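Local structure of response regulator FixJ (Bradyrhizobium japonicum, 5XSO) at residues T13-D22 with L34-D45; Q84-M92 with L122-A133. The protein serves as the DNA-binding response regulator of an oxygen-sensing two-component system and, once activated by FixL, induces expression of nifA and fixK. All coordinates share one frame; numbering follows the deposited sequence. Where two conformers were deposited one is given.

Interaction 1: T13-D22 with L34-D45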
loop_
_atom_site.group_PDB
_atom_site.type_symbol
_atom_site.label_atom_id
_atom_site.label_comp_id
_atom_site.label_asym_id
_atom_site.label_seq_id
_atom_site.Cartn_x
_atom_site.Cartn_y
_atom_site.Cartn_z
ATOM N N THR A 13 13.017 10.449 15.005
ATOM C CA THR A 13 12.203 11.540 14.459
ATOM C C THR A 13 10.733 11.182 14.576
ATOM O O THR A 13 10.374 10.034 14.861
ATOM C CB THR A 13 12.501 11.827 12.979
ATOM O OG1 THR A 13 12.006 10.727 12.189
ATOM C CG2 THR A 13 13.959 11.988 12.730
ATOM N N LYS A 14 9.873 12.171 14.316
ATOM C CA LYS A 14 8.430 11.966 14.362
ATOM C C LYS A 14 7.907 11.264 13.114
ATOM O O LYS A 14 6.692 11.080 12.973
ATOM C CB LYS A 14 7.710 13.307 14.543
ATOM C CG LYS A 14 7.964 13.931 15.918
ATOM C CD LYS A 14 7.220 15.244 16.159
ATOM C CE LYS A 14 5.843 15.256 15.552
ATOM N NZ LYS A 14 5.439 16.651 15.194
ATOM N N GLY A 15 8.785 10.886 12.205
ATOM C CA GLY A 15 8.382 10.321 10.928
ATOM C C GLY A 15 9.282 10.894 9.851
ATOM O O GLY A 15 9.859 11.980 9.989
ATOM N N HIS A 16 9.431 10.145 8.763
ATOM C CA HIS A 16 10.233 10.581 7.628
ATOM C C HIS A 16 9.328 11.055 6.498
ATOM O O HIS A 16 8.287 10.450 6.235
ATOM C CB HIS A 16 11.150 9.485 7.094
ATOM C CG HIS A 16 12.324 10.041 6.363
ATOM N ND1 HIS A 16 13.426 10.552 7.019
ATOM C CD2 HIS A 16 12.527 10.272 5.043
ATOM C CE1 HIS A 16 14.283 11.028 6.128
ATOM N NE2 HIS A 16 13.760 10.872 4.923
ATOM N N ILE A 17 9.720 12.146 5.838
ATOM C CA ILE A 17 8.909 12.761 4.775
ATOM C C ILE A 17 9.698 12.726 3.478
ATOM O O ILE A 17 10.873 13.114 3.454
ATOM C CB ILE A 17 8.516 14.218 5.104
ATOM C CG1 ILE A 17 8.003 14.387 6.554
ATOM C CG2 ILE A 17 7.453 14.763 4.049
ATOM C CD1 ILE A 17 6.818 13.469 6.849
ATOM N N TYR A 18 9.064 12.294 2.392
ATOM C CA TYR A 18 9.694 12.317 1.080
ATOM C C TYR A 18 9.038 13.459 0.313
ATOM O O TYR A 18 7.873 13.345 -0.096
ATOM C CB TYR A 18 9.535 10.977 0.362
ATOM C CG TYR A 18 10.254 9.857 1.075
ATOM C CD1 TYR A 18 11.643 9.888 1.216
ATOM C CD2 TYR A 18 9.549 8.818 1.672
ATOM C CE1 TYR A 18 12.318 8.880 1.889
ATOM C CE2 TYR A 18 10.226 7.772 2.365
ATOM C CZ TYR A 18 11.604 7.830 2.473
ATOM O OH TYR A 18 12.299 6.858 3.167
ATOM N N VAL A 19 9.778 14.546 0.107
ATOM C CA VAL A 19 9.251 15.730 -0.590
ATOM C C VAL A 19 9.579 15.628 -2.074
ATOM O O VAL A 19 10.748 15.443 -2.447
ATOM C CB VAL A 19 9.847 17.019 -0.004
ATOM C CG1 VAL A 19 9.430 18.257 -0.834
ATOM C CG2 VAL A 19 9.400 17.196 1.473
ATOM N N ILE A 20 8.569 15.827 -2.923
ATOM C CA ILE A 20 8.750 15.770 -4.371
ATOM C C ILE A 20 8.234 17.077 -4.934
ATOM O O ILE A 20 7.015 17.326 -4.925
ATOM C CB ILE A 20 8.023 14.587 -5.020
ATOM C CG1 ILE A 20 8.456 13.263 -4.374
ATOM C CG2 ILE A 20 8.303 14.615 -6.509
ATOM C CD1 ILE A 20 7.622 12.047 -4.877
ATOM N N ASP A 21 9.146 17.956 -5.362
ATOM C CA ASP A 21 8.688 19.250 -5.862
ATOM C C ASP A 21 9.764 19.806 -6.771
ATOM O O ASP A 21 10.929 19.810 -6.399
ATOM C CB ASP A 21 8.393 20.245 -4.732
ATOM C CG ASP A 21 7.473 21.364 -5.176
ATOM O OD1 ASP A 21 7.688 21.958 -6.270
ATOM O OD2 ASP A 21 6.493 21.625 -4.450
ATOM N N ASP A 22 9.384 20.207 -7.981
ATOM C CA ASP A 22 10.462 20.757 -8.799
ATOM C C ASP A 22 10.749 22.224 -8.471
ATOM O O ASP A 22 11.692 22.785 -9.027
ATOM C CB ASP A 22 10.145 20.577 -10.294
ATOM C CG ASP A 22 8.972 21.389 -10.743
ATOM O OD1 ASP A 22 7.951 21.453 -10.000
ATOM O OD2 ASP A 22 9.070 21.951 -11.858
ATOM N N LEU A 34 9.403 21.276 8.109
ATOM C CA LEU A 34 9.262 19.912 8.602
ATOM C C LEU A 34 10.311 19.631 9.682
ATOM O O LEU A 34 10.045 18.911 10.658
ATOM C CB LEU A 34 9.407 18.949 7.427
ATOM C CG LEU A 34 8.241 19.085 6.403
ATOM C CD1 LEU A 34 8.599 18.255 5.144
ATOM C CD2 LEU A 34 6.967 18.600 7.027
ATOM N N ASP A 35 11.509 20.187 9.506
ATOM C CA ASP A 35 12.536 20.005 10.528
ATOM C C ASP A 35 12.098 20.632 11.843
ATOM O O ASP A 35 12.297 20.044 12.916
ATOM C CB ASP A 35 13.856 20.617 10.086
ATOM C CG ASP A 35 14.956 20.352 11.124
ATOM O OD1 ASP A 35 15.274 19.181 11.367
ATOM O OD2 ASP A 35 15.384 21.322 11.749
ATOM N N SER A 36 11.507 21.841 11.779
ATOM C CA SER A 36 11.039 22.490 13.004
ATOM C C SER A 36 9.989 21.663 13.717
ATOM O O SER A 36 9.884 21.730 14.948
ATOM C CB SER A 36 10.493 23.899 12.756
ATOM O OG SER A 36 11.400 24.681 11.987
ATOM N N ALA A 37 9.208 20.902 12.974
ATOM C CA ALA A 37 8.229 20.042 13.596
ATOM C C ALA A 37 8.818 18.711 14.060
ATOM O O ALA A 37 8.094 17.909 14.659
ATOM C CB ALA A 37 7.061 19.823 12.621
ATOM N N GLY A 38 10.075 18.422 13.766
ATOM C CA GLY A 38 10.692 17.206 14.259
ATOM C C GLY A 38 10.675 16.023 13.310
ATOM O O GLY A 38 11.028 14.912 13.733
ATOM N N PHE A 39 10.335 16.220 12.040
ATOM C CA PHE A 39 10.371 15.139 11.054
ATOM C C PHE A 39 11.739 15.020 10.389
ATOM O O PHE A 39 12.418 16.021 10.193
ATOM C CB PHE A 39 9.332 15.432 9.958
ATOM C CG PHE A 39 7.943 15.375 10.458
ATOM C CD1 PHE A 39 7.258 16.538 10.749
ATOM C CD2 PHE A 39 7.311 14.133 10.661
ATOM C CE1 PHE A 39 5.993 16.512 11.223
ATOM C CE2 PHE A 39 6.014 14.090 11.122
ATOM C CZ PHE A 39 5.337 15.262 11.400
ATOM N N GLY A 40 12.083 13.826 9.930
ATOM C CA GLY A 40 13.162 13.673 8.960
ATOM C C GLY A 40 12.672 13.881 7.522
ATOM O O GLY A 40 11.505 13.624 7.206
ATOM N N VAL A 41 13.569 14.336 6.641
ATOM C CA VAL A 41 13.192 14.761 5.280
ATOM C C VAL A 41 14.214 14.281 4.248
ATOM O O VAL A 41 15.432 14.350 4.469
ATOM C CB VAL A 41 13.038 16.291 5.177
ATOM C CG1 VAL A 41 12.411 16.676 3.833
ATOM C CG2 VAL A 41 12.140 16.857 6.309
ATOM N N THR A 42 13.719 13.775 3.116
ATOM C CA THR A 42 14.527 13.499 1.925
ATOM C C THR A 42 13.824 14.163 0.751
ATOM O O THR A 42 12.602 14.073 0.644
ATOM C CB THR A 42 14.667 11.995 1.653
ATOM O OG1 THR A 42 15.283 11.353 2.775
ATOM C CG2 THR A 42 15.549 11.741 0.405
ATOM N N LEU A 43 14.559 14.857 -0.116
ATOM C CA LEU A 43 13.889 15.693 -1.115
ATOM C C LEU A 43 14.244 15.216 -2.512
ATOM O O LEU A 43 15.366 14.757 -2.748
ATOM C CB LEU A 43 14.291 17.168 -0.957
ATOM C CG LEU A 43 13.800 17.651 0.416
ATOM C CD1 LEU A 43 14.935 17.585 1.420
ATOM C CD2 LEU A 43 13.104 19.042 0.412
ATOM N N PHE A 44 13.300 15.355 -3.434
ATOM C CA PHE A 44 13.541 15.006 -4.827
ATOM C C PHE A 44 13.067 16.154 -5.712
ATOM O O PHE A 44 11.982 16.715 -5.483
ATOM C CB PHE A 44 12.806 13.703 -5.182
ATOM C CG PHE A 44 13.201 12.544 -4.329
ATOM C CD1 PHE A 44 14.223 11.704 -4.729
ATOM C CD2 PHE A 44 12.560 12.308 -3.116
ATOM C CE1 PHE A 44 14.595 10.615 -3.947
ATOM C CE2 PHE A 44 12.918 11.235 -2.334
ATOM C CZ PHE A 44 13.936 10.385 -2.741
ATOM N N ASP A 45 13.877 16.532 -6.697
ATOM C CA ASP A 45 13.423 17.559 -7.622
ATOM C C ASP A 45 12.994 16.954 -8.948
ATOM O O ASP A 45 12.498 17.670 -9.824
ATOM C CB ASP A 45 14.525 18.608 -7.817
ATOM C CG ASP A 45 15.843 18.004 -8.282
ATOM O OD1 ASP A 45 15.824 17.048 -9.085
ATOM O OD2 ASP A 45 16.907 18.500 -7.857
#

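Interaction 2: Q84-M92 with L122-A133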
loop_
_atom_site.group_PDB
_atom_site.type_symbol
_atom_site.label_atom_id
_atom_site.label_comp_id
_atom_site.label_asym_id
_atom_site.label_seq_id
_atom_site.Cartn_x
_atom_site.Cartn_y
_atom_site.Cartn_z
ATOM N N GLN A 84 3.065 -1.434 -5.007
ATOM C CA GLN A 84 2.448 -1.841 -3.740
ATOM C C GLN A 84 3.092 -1.108 -2.552
ATOM O O GLN A 84 3.359 -1.687 -1.497
ATOM C CB GLN A 84 2.520 -3.359 -3.561
ATOM C CG GLN A 84 1.514 -4.131 -4.408
ATOM C CD GLN A 84 1.873 -5.603 -4.560
ATOM O OE1 GLN A 84 2.648 -6.162 -3.775
ATOM N NE2 GLN A 84 1.318 -6.234 -5.586
ATOM N N SER A 85 3.358 0.180 -2.734
ATOM C CA SER A 85 3.947 0.977 -1.662
ATOM C C SER A 85 2.945 1.212 -0.543
ATOM O O SER A 85 1.832 1.672 -0.802
ATOM C CB SER A 85 4.426 2.330 -2.186
ATOM O OG SER A 85 5.240 2.983 -1.215
ATOM N N PRO A 86 3.318 0.981 0.713
ATOM C CA PRO A 86 2.466 1.382 1.835
ATOM C C PRO A 86 2.620 2.848 2.243
ATOM O O PRO A 86 1.964 3.281 3.199
ATOM C CB PRO A 86 2.941 0.448 2.957
ATOM C CG PRO A 86 4.391 0.254 2.653
ATOM C CD PRO A 86 4.589 0.385 1.160
ATOM N N PHE A 87 3.414 3.631 1.552
ATOM C CA PHE A 87 3.629 5.031 1.979
ATOM C C PHE A 87 2.365 5.854 1.746
ATOM O O PHE A 87 1.844 5.866 0.631
ATOM C CB PHE A 87 4.744 5.680 1.177
ATOM C CG PHE A 87 6.107 5.079 1.352
ATOM C CD1 PHE A 87 7.192 5.691 0.727
ATOM C CD2 PHE A 87 6.332 3.925 2.100
ATOM C CE1 PHE A 87 8.496 5.143 0.844
ATOM C CE2 PHE A 87 7.611 3.397 2.226
ATOM C CZ PHE A 87 8.692 4.004 1.598
ATOM N N PRO A 88 1.875 6.603 2.729
ATOM C CA PRO A 88 0.783 7.537 2.432
ATOM C C PRO A 88 1.293 8.695 1.576
ATOM O O PRO A 88 2.455 9.130 1.693
ATOM C CB PRO A 88 0.342 8.030 3.824
ATOM C CG PRO A 88 1.586 7.918 4.684
ATOM C CD PRO A 88 2.366 6.722 4.120
ATOM N N ILE A 89 0.413 9.216 0.721
ATOM C CA ILE A 89 0.780 10.321 -0.159
ATOM C C ILE A 89 -0.159 11.520 0.045
ATOM O O ILE A 89 -1.390 11.383 -0.045
ATOM C CB ILE A 89 0.770 9.891 -1.638
ATOM C CG1 ILE A 89 1.717 8.698 -1.849
ATOM C CG2 ILE A 89 1.177 11.112 -2.503
ATOM C CD1 ILE A 89 1.406 7.883 -3.125
ATOM N N LEU A 90 0.427 12.699 0.280
ATOM C CA LEU A 90 -0.306 13.961 0.288
ATOM C C LEU A 90 0.075 14.778 -0.952
ATOM O O LEU A 90 1.255 14.819 -1.342
ATOM C CB LEU A 90 0.041 14.794 1.546
ATOM C CG LEU A 90 -0.068 14.028 2.862
ATOM C CD1 LEU A 90 0.339 14.962 4.018
ATOM C CD2 LEU A 90 -1.559 13.544 3.036
ATOM N N ILE A 91 -0.911 15.438 -1.554
ATOM C CA ILE A 91 -0.745 16.166 -2.807
ATOM C C ILE A 91 -0.891 17.652 -2.531
ATOM O O ILE A 91 -1.904 18.076 -1.951
ATOM C CB ILE A 91 -1.791 15.714 -3.848
ATOM C CG1 ILE A 91 -1.647 14.209 -4.144
ATOM C CG2 ILE A 91 -1.712 16.594 -5.085
ATOM C CD1 ILE A 91 -0.343 13.857 -4.779
ATOM N N MET A 92 0.124 18.449 -2.929
ATOM C CA MET A 92 0.096 19.906 -2.872
ATOM C C MET A 92 -0.345 20.440 -4.233
ATOM O O MET A 92 0.100 19.943 -5.263
ATOM C CB MET A 92 1.474 20.504 -2.522
ATOM C CG MET A 92 2.040 19.920 -1.272
ATOM S SD MET A 92 3.640 20.742 -0.994
ATOM C CE MET A 92 4.616 19.786 -2.141
ATOM N N LEU A 122 -0.144 21.321 7.261
ATOM C CA LEU A 122 0.607 20.206 6.678
ATOM C C LEU A 122 1.046 19.234 7.764
ATOM O O LEU A 122 0.881 18.020 7.625
ATOM C CB LEU A 122 1.840 20.712 5.927
ATOM C CG LEU A 122 2.709 19.636 5.270
ATOM C CD1 LEU A 122 1.868 18.655 4.385
ATOM C CD2 LEU A 122 3.851 20.352 4.497
ATOM N N THR A 123 1.626 19.744 8.862
ATOM C CA THR A 123 2.220 18.789 9.796
ATOM C C THR A 123 1.132 17.980 10.504
ATOM O O THR A 123 1.289 16.768 10.698
ATOM C CB THR A 123 3.162 19.485 10.794
ATOM O OG1 THR A 123 2.490 20.572 11.412
ATOM C CG2 THR A 123 4.457 20.005 10.105
ATOM N N ALA A 124 -0.023 18.592 10.796
ATOM C CA ALA A 124 -1.151 17.823 11.322
ATOM C C ALA A 124 -1.639 16.777 10.327
ATOM O O ALA A 124 -2.067 15.680 10.713
ATOM C CB ALA A 124 -2.315 18.751 11.676
ATOM N N MET A 125 -1.664 17.120 9.041
ATOM C CA MET A 125 -2.112 16.149 8.056
ATOM C C MET A 125 -1.127 15.003 7.955
ATOM O O MET A 125 -1.529 13.848 7.761
ATOM C CB MET A 125 -2.297 16.846 6.705
ATOM C CG MET A 125 -2.818 15.976 5.563
ATOM S SD MET A 125 -3.023 17.046 4.087
ATOM C CE MET A 125 -4.437 18.010 4.564
ATOM N N ILE A 126 0.170 15.311 8.034
ATOM C CA ILE A 126 1.176 14.266 7.975
ATOM C C ILE A 126 1.028 13.345 9.171
ATOM O O ILE A 126 1.128 12.122 9.042
ATOM C CB ILE A 126 2.592 14.883 7.932
ATOM C CG1 ILE A 126 2.848 15.534 6.562
ATOM C CG2 ILE A 126 3.682 13.794 8.291
ATOM C CD1 ILE A 126 4.138 16.495 6.581
ATOM N N GLU A 127 0.843 13.925 10.367
ATOM C CA GLU A 127 0.757 13.079 11.561
ATOM C C GLU A 127 -0.382 12.090 11.439
ATOM O O GLU A 127 -0.240 10.909 11.804
ATOM C CB GLU A 127 0.574 13.919 12.825
ATOM C CG GLU A 127 1.848 14.241 13.516
ATOM C CD GLU A 127 1.599 14.761 14.916
ATOM O OE1 GLU A 127 1.947 15.935 15.176
ATOM O OE2 GLU A 127 1.041 13.994 15.741
ATOM N N SER A 128 -1.513 12.546 10.907
ATOM C CA SER A 128 -2.661 11.673 10.744
ATOM C C SER A 128 -2.387 10.596 9.706
ATOM O O SER A 128 -2.699 9.424 9.927
ATOM C CB SER A 128 -3.882 12.506 10.369
ATOM O OG SER A 128 -4.952 11.708 9.903
ATOM N N ALA A 129 -1.760 10.972 8.588
ATOM C CA ALA A 129 -1.437 10.029 7.508
ATOM C C ALA A 129 -0.501 8.933 7.979
ATOM O O ALA A 129 -0.662 7.757 7.631
ATOM C CB ALA A 129 -0.771 10.799 6.365
ATOM N N ILE A 130 0.544 9.319 8.704
ATOM C CA ILE A 130 1.506 8.341 9.185
ATOM C C ILE A 130 0.834 7.405 10.171
ATOM O O ILE A 130 1.007 6.180 10.111
ATOM C CB ILE A 130 2.710 9.042 9.820
ATOM C CG1 ILE A 130 3.615 9.641 8.742
ATOM C CG2 ILE A 130 3.537 8.032 10.608
ATOM C CD1 ILE A 130 4.773 10.489 9.277
ATOM N N ARG A 131 0.037 7.971 11.076
ATOM C CA ARG A 131 -0.632 7.163 12.086
ATOM C C ARG A 131 -1.537 6.111 11.446
ATOM O O ARG A 131 -1.564 4.955 11.886
ATOM C CB ARG A 131 -1.415 8.080 13.029
ATOM C CG ARG A 131 -2.195 7.374 14.129
ATOM C CD ARG A 131 -2.882 8.385 15.059
ATOM N NE ARG A 131 -1.977 9.439 15.515
ATOM C CZ ARG A 131 -2.143 10.737 15.267
ATOM N NH1 ARG A 131 -1.262 11.621 15.728
ATOM N NH2 ARG A 131 -3.187 11.157 14.560
ATOM N N GLN A 132 -2.272 6.485 10.388
ATOM C CA GLN A 132 -3.184 5.543 9.743
ATOM C C GLN A 132 -2.448 4.524 8.872
ATOM O O GLN A 132 -2.900 3.382 8.747
ATOM C CB GLN A 132 -4.225 6.283 8.895
ATOM C CG GLN A 132 -4.837 7.511 9.549
ATOM C CD GLN A 132 -6.212 7.287 10.149
ATOM O OE1 GLN A 132 -6.357 6.533 11.114
ATOM N NE2 GLN A 132 -7.225 7.970 9.604
ATOM N N ALA A 133 -1.352 4.926 8.213
ATOM C CA ALA A 133 -0.630 4.042 7.296
ATOM C C ALA A 133 0.394 3.144 7.991
ATOM O O ALA A 133 0.759 2.093 7.440
ATOM C CB ALA A 133 0.092 4.876 6.222
HETATM O O HOH W 1 0.186 1.873 4.605
#

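Interaction 1: T13-D22 with L34-D45
The imidazole of H16 lies with one face over the G40 peptide, the G40 carbonyl C 3.4 Å above the ring plane, while T42 OG1 meets the ring edge. There H16 NE2 and T42 OG1 share a 2.7 Å hydrogen bond; turning H16 CG anti to the backbone N (chi1 -156°) swings the ring across to the neighbouring strand. The Y18 ring brings its edge to T42 CB, and its CD1 touches the edge of F44. F39 takes K14 CB over one face in a CH-pi contact, 4.3 Å from the centroid, and has G15 O at its edge. The K14 chain bends at chi3, and K14 NZ donates a hydrogen bond to A37 O (3.0 Å), just before G38, whose positive phi closes a Schellman motif after helix 24-36. On the sheet face that carries I17 and V19, L34 CD1 touches I17 CG2 (3.8 Å) and V19 CG2. Backbone hydrogen bonds pair the parallel strands from G40 N-G15 O to D21 N-F44 O (3.1 Å). Strand 16-20, helix 24-36 and strand 40-44 make the opening beta-alpha-beta unit of the CheY-like receiver fold, whose first strand leads into D21 and D22 of the probable magnesium site.

Interaction 2: Q84-M92 with L122-A133
L90 of strand 89-93 drives its forked end into the side of helix 119-138, where M125, I126 and L122 receive it. The leucine and the M125 chain slide past each other in opposite directions, and M125 CG lies equally near both branches, 3.7 Å from L90 CD1 and from L90 CD2. M125 SD follows, 3.9 Å from L90 CD2 and almost as near L90 CD1, brought there by the bend of the chain at chi3 (-72°). I126 instead crosses L90 at about a right angle and offers the flank of its longer branch, I126 CG1 lying 3.6 Å from L90 CD1. L122 reaches the same methyl from one turn earlier, with its own CD1. Three helix residues converge on L90 CD1, while CD2 faces M125 and, more distantly, A129 CB.

Further along, the P88 ring packs against the small side chains of A129 and A133. P88 CB meets A129 CB at 3.9 Å, whereas P88 CD lies 3.6 Å from A133 CB, so the ring spans one helical turn. With alanines at these positions the backbones come close, CA to CA 6.1 Å between P88 and A129. Side chain meets side chain through apolar atoms alone; P88 CG also rests by A129 O. The polar link is a water that donates to P86 O (2.7 Å) and to A133 O, joining the loop to the helix.

The axes of strand segment 89-92 and helix segment 122-133 run roughly antiparallel, at 155°. I126 continues onto L34 of helix 24-36. This is the packing of the last receiver helix against one face of the central parallel sheet, characteristic of the alternating beta-alpha architecture of CheY-like domains.

How the interactions relate
Interactions 1 and 2 share the central sheet of one receiver domain, their centres about 12 Å apart, and they meet directly. I17 CD1 packs 3.5 Å from I126 CG2, so helix 119-138 covers strand 16-20 as well as strand 89-93. On the other face of the sheet, Y18 CE2 lies 3.5 Å from F87 CE1. A weak, long ion pair joins K14 NZ to E127 OE1 (3.6 Å). Near the probable magnesium site, D21 OD2 touches M92 CE at 3.5 Å, while D21 OD1 accepts a hydrogen bond from D23 N; the D21 side chain is also about 4 Å from that of D65, another likely metal ligand. L90 is more remote, its side chain about 11 Å from that of D65.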